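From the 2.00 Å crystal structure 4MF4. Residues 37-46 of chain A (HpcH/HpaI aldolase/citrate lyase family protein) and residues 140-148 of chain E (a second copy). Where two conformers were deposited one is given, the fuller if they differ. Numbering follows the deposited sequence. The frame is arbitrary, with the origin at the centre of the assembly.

Chain A (37-46) DSAAEALAHA
Chain E (140-148) VRAAAFGMR

Chain A supplies a helix from Asp37(A) to about Leu43(A), with phi/psi near -64/-42 and i-to-i+4 bonds such as Ala42(A) N to Ser38(A) O (2.8 Å); a type I turn, Leu43(A) to Ala46(A), follows. Chain E is an irregular coil whose short 3-10 segment, 141-142, leads into positive phi at Ala144(E) (41/48), Phe145(E) (58/26) and Gly146(E) (104/-7). At Gly146(E) a CB would jam against the preceding carbonyl O, so glycine suits the bend. The stretches run in the same sense: CA-CA distances are 7.8 Å for Ser38(A)-Arg141(E), 6.0 Å for Ala42(A)-Phe145(E) and 7.4 Å for His45(A)-Met147(E). Together they bury 372 Å².

Phe145(E), with 88 Å² covered, points toward the helix. Its chi1 of -52° (m) and chi2 of -84° lay one ring face against it: Ala42(A) CB lies 4.0 Å from the ring centroid, 25° off the normal, a CH-pi contact, and Ala42(A) CA is 3.6 Å from Phe145(E) CD2. The Ala42(A) methyl lies over the ring face, with Ala42(A) CB 3.7 Å from Phe145(E) CG.

Glu41(A) is extended (chi1 -169°, chi2 173°, both t), and its chi3 of 3° orients the carboxylate. Arg141(E), whose CA-to-CB bond points sideways, reaches it with chi1 to chi3 all t and chi4 -96°. The resulting salt bridge is two-pronged: Arg141(E) NE donates to Glu41(A) OE1 (2.8 Å, 168°), and Arg141(E) NH2 to Glu41(A) OE2 (2.9 Å, 136°). OE1 lies near the guanidinium plane, at its edge, as directional N-H bonds require.

His45(A), chi1 -69° (m) and chi2 -99°, points toward chain E; Ala144(E) CB makes an off-centre CH-pi contact 4.2 Å from its ring centroid. Met147(E), m at all three chi angles, folds compactly, bringing its CE to 3.5 Å from His45(A) O and its CG to 3.9 Å from His45(A) CB.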

# COMPACT_ATOMS: atom_id res chain seq x y z
N ASP A 37 -10.03 -5.36 -3.79
CA ASP A 37 -9.69 -6.56 -4.61
C ASP A 37 -10.56 -7.77 -4.23
O ASP A 37 -11.06 -8.49 -5.07
CB ASP A 37 -8.20 -6.96 -4.47
CG ASP A 37 -7.25 -5.92 -5.00
OD1 ASP A 37 -7.66 -5.00 -5.76
OD2 ASP A 37 -6.06 -6.04 -4.65
N SER A 38 -10.74 -7.97 -2.93
CA SER A 38 -11.55 -9.09 -2.45
C SER A 38 -13.00 -8.93 -2.90
O SER A 38 -13.61 -9.89 -3.32
CB SER A 38 -11.42 -9.23 -0.93
OG SER A 38 -11.54 -7.97 -0.30
N ALA A 39 -13.52 -7.70 -2.86
CA ALA A 39 -14.90 -7.44 -3.27
C ALA A 39 -15.06 -7.71 -4.76
O ALA A 39 -16.07 -8.29 -5.17
CB ALA A 39 -15.36 -6.03 -2.96
N ALA A 40 -14.06 -7.30 -5.54
CA ALA A 40 -14.10 -7.50 -7.01
C ALA A 40 -14.06 -8.99 -7.35
O ALA A 40 -14.78 -9.47 -8.26
CB ALA A 40 -12.94 -6.78 -7.68
N GLU A 41 -13.18 -9.70 -6.66
CA GLU A 41 -13.06 -11.14 -6.87
C GLU A 41 -14.33 -11.85 -6.44
O GLU A 41 -14.89 -12.67 -7.20
CB GLU A 41 -11.86 -11.77 -6.17
CG GLU A 41 -11.65 -13.19 -6.66
CD GLU A 41 -10.41 -13.87 -6.17
OE1 GLU A 41 -9.63 -13.30 -5.36
OE2 GLU A 41 -10.22 -15.04 -6.63
N ALA A 42 -14.85 -11.50 -5.25
CA ALA A 42 -16.15 -12.05 -4.85
C ALA A 42 -17.26 -11.77 -5.89
O ALA A 42 -17.97 -12.68 -6.32
CB ALA A 42 -16.54 -11.54 -3.45
N LEU A 43 -17.42 -10.52 -6.30
CA LEU A 43 -18.46 -10.16 -7.27
C LEU A 43 -18.30 -10.77 -8.66
O LEU A 43 -19.28 -10.94 -9.40
CB LEU A 43 -18.66 -8.63 -7.30
CG LEU A 43 -19.23 -8.09 -6.00
CD1 LEU A 43 -19.20 -6.56 -5.97
CD2 LEU A 43 -20.68 -8.58 -5.79
N ALA A 44 -17.08 -11.12 -9.03
CA ALA A 44 -16.82 -11.93 -10.21
C ALA A 44 -17.52 -13.29 -10.21
O ALA A 44 -17.64 -13.92 -11.29
CB ALA A 44 -15.32 -12.08 -10.45
N HIS A 45 -18.07 -13.69 -9.05
CA HIS A 45 -18.84 -14.92 -8.89
C HIS A 45 -20.36 -14.64 -8.85
O HIS A 45 -21.15 -15.53 -8.60
CB HIS A 45 -18.46 -15.65 -7.59
CG HIS A 45 -17.08 -16.22 -7.59
ND1 HIS A 45 -16.83 -17.56 -7.85
CD2 HIS A 45 -15.88 -15.64 -7.41
CE1 HIS A 45 -15.53 -17.78 -7.78
NE2 HIS A 45 -14.93 -16.63 -7.52
N ALA A 46 -20.77 -13.41 -9.11
CA ALA A 46 -22.15 -13.02 -8.93
C ALA A 46 -23.02 -13.19 -10.18
O ALA A 46 -24.23 -12.97 -10.12
CB ALA A 46 -22.22 -11.58 -8.43
N VAL E 140 -14.04 -17.04 3.25
CA VAL E 140 -12.68 -16.71 2.76
C VAL E 140 -12.44 -17.02 1.28
O VAL E 140 -13.22 -17.67 0.63
CB VAL E 140 -11.57 -17.35 3.61
CG1 VAL E 140 -11.77 -16.95 5.07
CG2 VAL E 140 -11.50 -18.86 3.45
N ARG E 141 -11.31 -16.54 0.77
CA ARG E 141 -10.99 -16.63 -0.66
C ARG E 141 -11.05 -18.09 -1.14
O ARG E 141 -11.63 -18.40 -2.20
CB ARG E 141 -9.63 -15.94 -0.94
CG ARG E 141 -9.34 -15.81 -2.38
CD ARG E 141 -8.03 -15.13 -2.77
NE ARG E 141 -8.02 -15.24 -4.22
CZ ARG E 141 -7.41 -16.19 -4.92
NH1 ARG E 141 -6.58 -17.06 -4.36
NH2 ARG E 141 -7.59 -16.22 -6.24
N ALA E 142 -10.46 -18.98 -0.35
CA ALA E 142 -10.42 -20.40 -0.66
C ALA E 142 -11.79 -21.06 -0.83
O ALA E 142 -11.87 -22.07 -1.52
CB ALA E 142 -9.64 -21.16 0.40
N ALA E 143 -12.82 -20.55 -0.18
CA ALA E 143 -14.19 -21.06 -0.33
C ALA E 143 -15.01 -20.21 -1.32
O ALA E 143 -16.25 -20.16 -1.25
CB ALA E 143 -14.88 -21.10 1.02
N ALA E 144 -14.30 -19.58 -2.25
CA ALA E 144 -14.88 -18.60 -3.20
C ALA E 144 -15.90 -17.68 -2.44
O ALA E 144 -17.04 -17.45 -2.89
CB ALA E 144 -15.50 -19.33 -4.40
N PHE E 145 -15.46 -17.17 -1.29
CA PHE E 145 -16.20 -16.15 -0.49
C PHE E 145 -17.61 -16.61 -0.08
O PHE E 145 -18.50 -15.80 0.12
CB PHE E 145 -16.26 -14.82 -1.27
CG PHE E 145 -14.92 -14.36 -1.73
CD1 PHE E 145 -14.11 -13.65 -0.88
CD2 PHE E 145 -14.46 -14.69 -2.99
CE1 PHE E 145 -12.84 -13.27 -1.29
CE2 PHE E 145 -13.19 -14.31 -3.39
CZ PHE E 145 -12.39 -13.59 -2.55
N GLY E 146 -17.77 -17.93 0.01
CA GLY E 146 -19.02 -18.57 0.38
C GLY E 146 -19.76 -19.19 -0.78
O GLY E 146 -20.74 -19.89 -0.56
N MET E 147 -19.30 -18.96 -2.00
CA MET E 147 -20.00 -19.48 -3.19
C MET E 147 -19.78 -20.96 -3.52
O MET E 147 -20.41 -21.48 -4.45
CB MET E 147 -19.61 -18.67 -4.43
CG MET E 147 -20.07 -17.22 -4.38
SD MET E 147 -21.87 -16.97 -4.33
CE MET E 147 -22.21 -17.53 -5.98
N ARG E 148 -18.89 -21.62 -2.79
CA ARG E 148 -18.75 -23.07 -2.80
C ARG E 148 -18.97 -23.62 -1.39
O ARG E 148 -18.01 -23.87 -0.66
CB ARG E 148 -17.36 -23.47 -3.32
CG ARG E 148 -17.05 -22.94 -4.72
CD ARG E 148 -18.06 -23.43 -5.76
NE ARG E 148 -18.05 -24.90 -5.88
CZ ARG E 148 -17.70 -25.59 -6.97
NH1 ARG E 148 -17.37 -24.98 -8.10
NH2 ARG E 148 -17.71 -26.92 -6.92